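PDB 4DQA: uncharacterized protein from Bacteroides ovatus, which is of unknown function but probably binds carbohydrate through a concanavalin A-like lectin/glucanase domain. Local coordinates for residues P52-E57 with T126-F131; G185-R190 with V226-D231; Y203-V206 with Q210-R213. One frame throughout, in Å; residues are numbered along the deposited sequence. Where two conformers were deposited one is given.

How the contacts relate
Contact 1 lies in the N-terminal BT_3987-like domain. Contacts 2 and 3 lie in the concanavalin A-like domain, on the other side of the chain's centre. From contact 1 it is about 45 Å to contact 2 and about 50 Å to contact 3 between centres; the nearest atoms are about 30 Å and about 37 Å away. Contact 1 comes first along the chain. Contact 3 falls between the two segments of contact 2. Their centres are about 8 Å apart, and strands 187-190 and 203-208 are neighbours in one small antiparallel sheet. R190 NE and E205 OE1 form a salt bridge of 2.9 Å between them. V206 also packs on L228. Contact 1 thus reports on the N-terminal domain alone, while contacts 2 and 3 are joined parts of one region of the lectin-like domain.

Contact 1 of 3, residues P52-E57 with T126-F131; sequences PSVVDE and TNIAYF
In the N-terminal domain, V54 in the first turn of helix 52-62 packs against I128 and Y130 at the start of strand 128-135. The contact is small, with 122 Å² buried. V54 is its centre and the one buried residue of the three. Its CG1 does most of the touching. In the conformer of I128 given here, of two deposited, V54 CG1 meets I128 CD1 at 3.7 Å, and the two side chains reach toward each other tip to tip. V54 CG2 stands slightly farther from the same methyl, at 3.9 Å from I128 CD1. V54 CG1 lies anti to the backbone N (chi1 163°), which turns this branch to the strand.

V54 CG1 also meets the phenol end of Y130. It is 3.9 Å from Y130 CE2 and 3.8 Å from Y130 OH, and it approaches the ring obliquely. The contact lays helix 52-62 against a sheet of this domain, which belongs by sequence to the E-set clan. The helix follows strand 43-49, and strand 128-135 pairs with strands 15-19 and 107-117. I128 and Y130 are two apart on the strand, so both point to the helix. They also pack on each other, with I128 CG2 3.6 Å above one face of the Y130 ring, offset toward its rim.

One water adds a polar link beside this apolar patch. It donates to V54 O at 2.8 Å and is 2.7 Å from Y130 OH. The phenol oxygen is thus tied to the helix backbone through the water, while V54 CG1 lies obliquely beside the ring. Y58, farther along the helix, also meets the Y130 ring. On the next position of the helix, V55 touches V110 and P112 of strand 107-117.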
loop_
_atom_site.group_PDB
_atom_site.type_symbol
_atom_site.label_atom_id
_atom_site.label_comp_id
_atom_site.label_asym_id
_atom_site.label_seq_id
_atom_site.Cartn_x
_atom_site.Cartn_y
_atom_site.Cartn_z
ATOM N N PRO A 52 -18.785 10.624 -13.493
ATOM C CA PRO A 52 -17.436 10.209 -13.093
ATOM C C PRO A 52 -16.322 10.889 -13.901
ATOM O O PRO A 52 -15.233 11.054 -13.347
ATOM C CB PRO A 52 -17.445 8.697 -13.346
ATOM C CG PRO A 52 -18.877 8.300 -13.187
ATOM C CD PRO A 52 -19.679 9.469 -13.717
ATOM N N SER A 53 -16.578 11.275 -15.155
ATOM C CA SER A 53 -15.567 11.952 -15.971
ATOM C C SER A 53 -15.120 13.287 -15.368
ATOM O O SER A 53 -14.003 13.727 -15.641
ATOM C CB SER A 53 -16.020 12.152 -17.447
ATOM O OG SER A 53 -17.148 12.985 -17.522
ATOM N N VAL A 54 -15.967 13.905 -14.537
ATOM C CA VAL A 54 -15.586 15.090 -13.789
ATOM C C VAL A 54 -14.404 14.781 -12.858
ATOM O O VAL A 54 -13.449 15.566 -12.737
ATOM C CB VAL A 54 -16.814 15.575 -13.021
ATOM C CG1 VAL A 54 -16.476 16.531 -11.925
ATOM C CG2 VAL A 54 -17.798 16.163 -13.999
ATOM N N VAL A 55 -14.408 13.605 -12.235
ATOM C CA VAL A 55 -13.303 13.192 -11.379
ATOM C C VAL A 55 -12.061 12.886 -12.207
ATOM O O VAL A 55 -10.956 13.208 -11.830
ATOM C CB VAL A 55 -13.703 11.973 -10.534
ATOM C CG1 VAL A 55 -12.543 11.481 -9.688
ATOM C CG2 VAL A 55 -14.901 12.328 -9.652
ATOM N N ASP A 56 -12.255 12.296 -13.388
ATOM C CA ASP A 56 -11.135 12.042 -14.267
ATOM C C ASP A 56 -10.479 13.351 -14.712
ATOM O O ASP A 56 -9.248 13.433 -14.772
ATOM C CB ASP A 56 -11.586 11.212 -15.471
ATOM C CG ASP A 56 -12.245 9.891 -15.066
ATOM O OD1 ASP A 56 -11.842 9.292 -14.053
ATOM O OD2 ASP A 56 -13.168 9.456 -15.783
ATOM N N GLU A 57 -11.276 14.364 -15.048
ATOM C CA GLU A 57 -10.696 15.656 -15.418
ATOM C C GLU A 57 -9.913 16.278 -14.283
ATOM O O GLU A 57 -8.872 16.890 -14.509
ATOM C CB GLU A 57 -11.744 16.665 -15.857
ATOM C CG GLU A 57 -12.367 16.431 -17.185
ATOM C CD GLU A 57 -13.297 17.566 -17.551
ATOM O OE1 GLU A 57 -14.447 17.565 -17.092
ATOM O OE2 GLU A 57 -12.881 18.448 -18.318
ATOM N N THR A 126 -17.925 26.386 -11.921
ATOM C CA THR A 126 -18.194 26.737 -10.542
ATOM C C THR A 126 -19.490 26.093 -10.066
ATOM O O THR A 126 -20.029 26.506 -9.054
ATOM C CB THR A 126 -18.378 28.239 -10.404
ATOM O OG1 THR A 126 -19.474 28.648 -11.235
ATOM C CG2 THR A 126 -17.102 28.967 -10.821
ATOM N N ASN A 127 -19.993 25.119 -10.817
ATOM C CA ASN A 127 -21.263 24.481 -10.463
ATOM C C ASN A 127 -21.106 23.056 -9.958
ATOM O O ASN A 127 -22.084 22.303 -9.912
ATOM C CB ASN A 127 -22.252 24.514 -11.619
ATOM C CG ASN A 127 -21.677 23.953 -12.898
ATOM O OD1 ASN A 127 -20.638 23.305 -12.897
ATOM N ND2 ASN A 127 -22.352 24.214 -14.004
ATOM N N ILE A 128 -19.883 22.702 -9.581
ATOM C CA ILE A 128 -19.612 21.418 -8.950
ATOM C C ILE A 128 -18.908 21.661 -7.620
ATOM O O ILE A 128 -17.969 22.456 -7.532
ATOM C CB ILE A 128 -18.739 20.508 -9.834
ATOM C CG1 ILE A 128 -19.446 20.206 -11.159
ATOM C CG2 ILE A 128 -18.385 19.223 -9.073
ATOM C CD1 ILE A 128 -18.553 19.571 -12.192
ATOM N N ALA A 129 -19.392 20.999 -6.579
ATOM C CA ALA A 129 -18.783 21.026 -5.261
ATOM C C ALA A 129 -18.113 19.665 -5.061
ATOM O O ALA A 129 -18.736 18.624 -5.321
ATOM C CB ALA A 129 -19.849 21.266 -4.189
ATOM N N TYR A 130 -16.869 19.675 -4.591
ATOM C CA TYR A 130 -16.108 18.440 -4.428
ATOM C C TYR A 130 -15.926 18.117 -2.956
ATOM O O TYR A 130 -15.444 18.942 -2.181
ATOM C CB TYR A 130 -14.733 18.561 -5.089
ATOM C CG TYR A 130 -14.757 18.846 -6.568
ATOM C CD1 TYR A 130 -14.923 20.143 -7.048
ATOM C CD2 TYR A 130 -14.591 17.832 -7.492
ATOM C CE1 TYR A 130 -14.944 20.411 -8.385
ATOM C CE2 TYR A 130 -14.593 18.098 -8.839
ATOM C CZ TYR A 130 -14.794 19.390 -9.284
ATOM O OH TYR A 130 -14.816 19.673 -10.645
ATOM N N PHE A 131 -16.384 16.943 -2.560
ATOM C CA PHE A 131 -16.241 16.488 -1.194
ATOM C C PHE A 131 -15.284 15.309 -1.188
ATOM O O PHE A 131 -15.521 14.315 -1.846
ATOM C CB PHE A 131 -17.606 16.093 -0.648
ATOM C CG PHE A 131 -18.585 17.242 -0.649
ATOM C CD1 PHE A 131 -18.649 18.124 0.432
ATOM C CD2 PHE A 131 -19.373 17.480 -1.747
ATOM C CE1 PHE A 131 -19.540 19.199 0.417
ATOM C CE2 PHE A 131 -20.265 18.557 -1.767
ATOM C CZ PHE A 131 -20.332 19.416 -0.690
HETATM O O HOH W 1 -13.516 18.358 -12.621
#

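Contact 2 of 3, residues G185-R190 with V226-D231; sequences GVMILR and VALTYD
Strands 187-190 and 226-231 run nearly antiparallel, at 156°, with their axes 8.9 Å apart at closest approach. The nearest CA atoms, those of L189 and L228, are 7.4 Å apart. This is too wide for backbone pairing, so the two strands meet through side chains.

M187 and L189 point toward strand 226-231, and V226 and L228 point back. All four are buried. L189 bridges two residues with its two methyls. L189 CD2 is 4.4 Å from V226 CG2, while L189 CD1 is 4.4 Å from L228 CB. CG of L189 stands opposite the backbone N (chi1 -179°), and the side chain extends across the gap with its fork ahead. M187 is a selenomethionine. Its SE lies 4.4 Å from L228 CD2, so L228 is touched at CB by the leucine and at a methyl by the selenium. All three approaches are loose; the segments bury 200 Å² between them.

Other strands and a loop residue, W251, complete the layer. M187 and L228 both touch V206 of strand 203-208, and V226 touches L204 of that strand. L228 also rests on T237 and I239, and M187 on F163 and W251. A classic beta bulge at V186 and M187 opens strand 187-190.

Strand 223-231 belongs to the large antiparallel sheet and strand 187-190 to a small three-stranded one. Apolar side chains filling the space between two stacked antiparallel sheets are characteristic of the beta-sandwich of concanavalin A-like lectins and glucanases.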
loop_
_atom_site.group_PDB
_atom_site.type_symbol
_atom_site.label_atom_id
_atom_site.label_comp_id
_atom_site.label_asym_id
_atom_site.label_seq_id
_atom_site.Cartn_x
_atom_site.Cartn_y
_atom_site.Cartn_z
ATOM N N GLY A 185 23.216 -19.629 -0.834
ATOM C CA GLY A 185 24.211 -20.077 -1.780
ATOM C C GLY A 185 23.902 -19.619 -3.197
ATOM O O GLY A 185 24.744 -19.762 -4.077
ATOM N N VAL A 186 22.713 -19.050 -3.395
ATOM C CA VAL A 186 22.259 -18.671 -4.726
ATOM C C VAL A 186 21.820 -17.205 -4.818
ATOM O O VAL A 186 22.385 -16.436 -5.608
ATOM C CB VAL A 186 21.114 -19.594 -5.190
ATOM C CG1 VAL A 186 20.606 -19.196 -6.568
ATOM C CG2 VAL A 186 21.587 -21.065 -5.194
HETATM N N MSE A 187 20.834 -16.817 -4.015
HETATM C CA MSE A 187 20.359 -15.429 -3.969
HETATM C C MSE A 187 19.599 -15.211 -2.667
HETATM O O MSE A 187 18.415 -15.532 -2.566
HETATM C CB MSE A 187 19.455 -15.100 -5.161
HETATM C CG MSE A 187 19.085 -13.645 -5.271
HETATM SE SE MSE A 187 20.582 -12.539 -5.764
HETATM C CE MSE A 187 20.960 -13.342 -7.480
ATOM N N ILE A 188 20.284 -14.659 -1.672
ATOM C CA ILE A 188 19.661 -14.468 -0.368
ATOM C C ILE A 188 19.902 -13.035 0.134
ATOM O O ILE A 188 20.974 -12.457 -0.062
ATOM C CB ILE A 188 20.144 -15.560 0.620
ATOM C CG1 ILE A 188 19.248 -15.630 1.868
ATOM C CG2 ILE A 188 21.580 -15.323 1.013
ATOM C CD1 ILE A 188 19.463 -16.864 2.730
ATOM N N LEU A 189 18.863 -12.457 0.719
ATOM C CA LEU A 189 18.937 -11.165 1.378
ATOM C C LEU A 189 18.996 -11.397 2.876
ATOM O O LEU A 189 18.155 -12.110 3.459
ATOM C CB LEU A 189 17.727 -10.311 1.007
ATOM C CG LEU A 189 17.666 -8.909 1.612
ATOM C CD1 LEU A 189 18.775 -8.063 1.027
ATOM C CD2 LEU A 189 16.294 -8.286 1.339
ATOM N N ARG A 190 20.049 -10.857 3.488
ATOM C CA ARG A 190 20.286 -11.051 4.912
ATOM C C ARG A 190 20.808 -9.767 5.524
ATOM O O ARG A 190 21.081 -8.784 4.827
ATOM C CB ARG A 190 21.292 -12.183 5.118
ATOM C CG ARG A 190 22.679 -11.899 4.582
ATOM C CD ARG A 190 23.548 -13.164 4.572
ATOM N NE ARG A 190 24.914 -12.899 4.131
ATOM C CZ ARG A 190 25.765 -13.852 3.745
ATOM N NH1 ARG A 190 25.388 -15.131 3.746
ATOM N NH2 ARG A 190 26.971 -13.518 3.344
ATOM N N VAL A 226 12.616 -2.775 3.227
ATOM C CA VAL A 226 13.841 -3.210 2.573
ATOM C C VAL A 226 13.497 -3.915 1.276
ATOM O O VAL A 226 12.499 -4.618 1.183
ATOM C CB VAL A 226 14.716 -4.104 3.460
ATOM C CG1 VAL A 226 15.092 -3.374 4.776
ATOM C CG2 VAL A 226 14.063 -5.433 3.757
ATOM N N ALA A 227 14.312 -3.699 0.246
ATOM C CA ALA A 227 14.093 -4.346 -1.051
ATOM C C ALA A 227 15.403 -4.629 -1.767
ATOM O O ALA A 227 16.389 -3.883 -1.647
ATOM C CB ALA A 227 13.181 -3.504 -1.949
ATOM N N LEU A 228 15.414 -5.729 -2.510
ATOM C CA LEU A 228 16.504 -6.068 -3.414
ATOM C C LEU A 228 15.869 -6.226 -4.792
ATOM O O LEU A 228 14.888 -6.962 -4.922
ATOM C CB LEU A 228 17.103 -7.395 -2.988
ATOM C CG LEU A 228 18.011 -8.087 -4.010
ATOM C CD1 LEU A 228 19.302 -7.310 -4.234
ATOM C CD2 LEU A 228 18.307 -9.499 -3.562
ATOM N N THR A 229 16.431 -5.564 -5.796
ATOM C CA THR A 229 15.950 -5.703 -7.170
ATOM C C THR A 229 17.101 -6.112 -8.068
ATOM O O THR A 229 18.258 -5.779 -7.805
ATOM C CB THR A 229 15.317 -4.407 -7.730
ATOM O OG1 THR A 229 16.305 -3.379 -7.861
ATOM C CG2 THR A 229 14.167 -3.925 -6.846
ATOM N N TYR A 230 16.781 -6.838 -9.125
ATOM C CA TYR A 230 17.743 -7.051 -10.208
ATOM C C TYR A 230 16.994 -6.942 -11.517
ATOM O O TYR A 230 15.979 -7.596 -11.707
ATOM C CB TYR A 230 18.363 -8.433 -10.113
ATOM C CG TYR A 230 19.290 -8.812 -11.248
ATOM C CD1 TYR A 230 20.346 -7.992 -11.625
ATOM C CD2 TYR A 230 19.140 -10.023 -11.891
ATOM C CE1 TYR A 230 21.226 -8.370 -12.634
ATOM C CE2 TYR A 230 20.017 -10.408 -12.902
ATOM C CZ TYR A 230 21.050 -9.583 -13.257
ATOM O OH TYR A 230 21.903 -9.977 -14.258
ATOM N N ASP A 231 17.507 -6.079 -12.380
ATOM C CA ASP A 231 16.991 -5.886 -13.731
ATOM C C ASP A 231 17.954 -6.614 -14.657
ATOM O O ASP A 231 19.042 -6.115 -14.930
ATOM C CB ASP A 231 16.959 -4.393 -14.044
ATOM C CG ASP A 231 16.262 -4.071 -15.354
ATOM O OD1 ASP A 231 16.593 -4.684 -16.395
ATOM O OD2 ASP A 231 15.378 -3.187 -15.330
#

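Contact 3 of 3, residues Y203-V206 with Q210-R213; sequences YLEV and QNYR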
loop_
_atom_site.group_PDB
_atom_site.type_symbol
_atom_site.label_atom_id
_atom_site.label_comp_id
_atom_site.label_asym_id
_atom_site.label_seq_id
_atom_site.Cartn_x
_atom_site.Cartn_y
_atom_site.Cartn_z
ATOM N N TYR A 203 24.515 -4.899 8.871
ATOM C CA TYR A 203 24.572 -4.383 7.498
ATOM C C TYR A 203 23.806 -5.286 6.541
ATOM O O TYR A 203 24.101 -6.480 6.419
ATOM C CB TYR A 203 26.019 -4.257 7.036
ATOM C CG TYR A 203 26.675 -2.960 7.441
ATOM C CD1 TYR A 203 26.589 -2.495 8.750
ATOM C CD2 TYR A 203 27.357 -2.189 6.527
ATOM C CE1 TYR A 203 27.169 -1.287 9.129
ATOM C CE2 TYR A 203 27.937 -0.992 6.896
ATOM C CZ TYR A 203 27.844 -0.556 8.201
ATOM O OH TYR A 203 28.424 0.636 8.578
ATOM N N LEU A 204 22.823 -4.715 5.864
ATOM C CA LEU A 204 22.104 -5.430 4.821
ATOM C C LEU A 204 23.017 -5.859 3.702
ATOM O O LEU A 204 23.892 -5.119 3.265
ATOM C CB LEU A 204 21.060 -4.535 4.180
ATOM C CG LEU A 204 19.715 -4.407 4.815
ATOM C CD1 LEU A 204 18.985 -3.291 4.089
ATOM C CD2 LEU A 204 18.938 -5.721 4.692
ATOM N N GLU A 205 22.795 -7.056 3.209
ATOM C CA GLU A 205 23.672 -7.676 2.238
ATOM C C GLU A 205 22.907 -8.642 1.384
ATOM O O GLU A 205 22.010 -9.333 1.864
ATOM C CB GLU A 205 24.795 -8.435 2.962
ATOM C CG GLU A 205 25.772 -9.160 2.070
ATOM C CD GLU A 205 26.919 -9.788 2.856
ATOM O OE1 GLU A 205 26.658 -10.628 3.764
ATOM O OE2 GLU A 205 28.091 -9.449 2.568
ATOM N N VAL A 206 23.255 -8.686 0.100
ATOM C CA VAL A 206 22.837 -9.772 -0.757
ATOM C C VAL A 206 23.995 -10.730 -1.007
ATOM O O VAL A 206 25.127 -10.319 -1.233
ATOM C CB VAL A 206 22.199 -9.265 -2.056
ATOM C CG1 VAL A 206 23.141 -8.422 -2.835
ATOM C CG2 VAL A 206 21.760 -10.432 -2.902
ATOM N N GLN A 210 26.981 -14.184 -6.065
ATOM C CA GLN A 210 27.690 -12.909 -6.055
ATOM C C GLN A 210 27.129 -12.093 -4.897
ATOM O O GLN A 210 26.040 -12.394 -4.406
ATOM C CB GLN A 210 27.483 -12.162 -7.370
ATOM C CG GLN A 210 26.045 -12.186 -7.867
ATOM C CD GLN A 210 25.662 -13.502 -8.522
ATOM O OE1 GLN A 210 26.388 -14.021 -9.364
ATOM N NE2 GLN A 210 24.516 -14.046 -8.131
ATOM N N ASN A 211 27.857 -11.075 -4.447
ATOM C CA ASN A 211 27.441 -10.360 -3.246
ATOM C C ASN A 211 27.781 -8.885 -3.249
ATOM O O ASN A 211 28.723 -8.456 -3.928
ATOM C CB ASN A 211 28.075 -11.010 -2.014
ATOM C CG ASN A 211 29.571 -10.829 -1.976
ATOM O OD1 ASN A 211 30.326 -11.633 -2.532
ATOM N ND2 ASN A 211 30.013 -9.754 -1.343
ATOM N N TYR A 212 27.003 -8.112 -2.505
ATOM C CA TYR A 212 27.366 -6.751 -2.158
ATOM C C TYR A 212 26.539 -6.317 -0.971
ATOM O O TYR A 212 25.592 -6.996 -0.584
ATOM C CB TYR A 212 27.190 -5.789 -3.340
ATOM C CG TYR A 212 25.762 -5.540 -3.794
ATOM C CD1 TYR A 212 25.115 -6.432 -4.638
ATOM C CD2 TYR A 212 25.086 -4.389 -3.417
ATOM C CE1 TYR A 212 23.812 -6.194 -5.076
ATOM C CE2 TYR A 212 23.773 -4.138 -3.850
ATOM C CZ TYR A 212 23.146 -5.049 -4.670
ATOM O OH TYR A 212 21.858 -4.788 -5.117
ATOM N N ARG A 213 26.908 -5.194 -0.378
ATOM C CA ARG A 213 26.298 -4.744 0.861
ATOM C C ARG A 213 26.166 -3.237 0.949
ATOM O O ARG A 213 26.781 -2.484 0.172
ATOM C CB ARG A 213 27.115 -5.260 2.050
ATOM C CG ARG A 213 28.524 -4.691 2.116
ATOM C CD ARG A 213 29.165 -5.122 3.428
ATOM N NE ARG A 213 30.575 -4.789 3.592
ATOM C CZ ARG A 213 31.023 -3.581 3.916
ATOM N NH1 ARG A 213 30.159 -2.559 4.034
ATOM N NH2 ARG A 213 32.339 -3.386 4.076
HETATM O O HOH W 2 29.005 -7.930 0.546
#
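V206 and Y212 form the tight part of this contact, on the side of the hairpin that faces the large sheet. They are an antiparallel hydrogen-bonded pair. V206 N donates to Y212 O at 3.0 Å. Y212 N returns a bond to V206 O at 3.2 Å. Beside this pair, V206 CG1 lies over one face of the tyrosine ring, 3.2 Å from Y212 CE1. This is shorter than an ordinary carbon-carbon contact, so the packing is tight. V206 CG1 and Y212 CG each stand between the backbone N and the carbonyl carbon (chi1 60° for V206, 67° for Y212), and this brings methyl and ring together. Y212 also touches L228, and its OH is hydrogen-bonded to T237 OG1.

The other face carries E205 and R213, a non-hydrogen-bonded pair, and is looser. The stems touch, with E205 CB 4.0 Å from R213 CB. The charged ends do not: E205 OE2 stays 5.4 Å from R213 NE. The carboxylate has nearer partners, R190 in a salt bridge and T199 in a hydrogen bond. A water donates to E205 OE2 and accepts from N211 ND2, joining the glutamate to the exposed asparagine. The extended R213 chain carries its guanidinium to the Y203 ring, where NH1 is 3.8 Å from Y203 CD2. It comes in obliquely, with the two planes 76° apart.

An apolar face thus backs a polar one, where E205 is buried and N211 and R213 are more exposed. The unit is a beta hairpin whose second strand, 212-213, edges the small three-stranded sheet that packs on the large sheet of the concanavalin A-like sandwich.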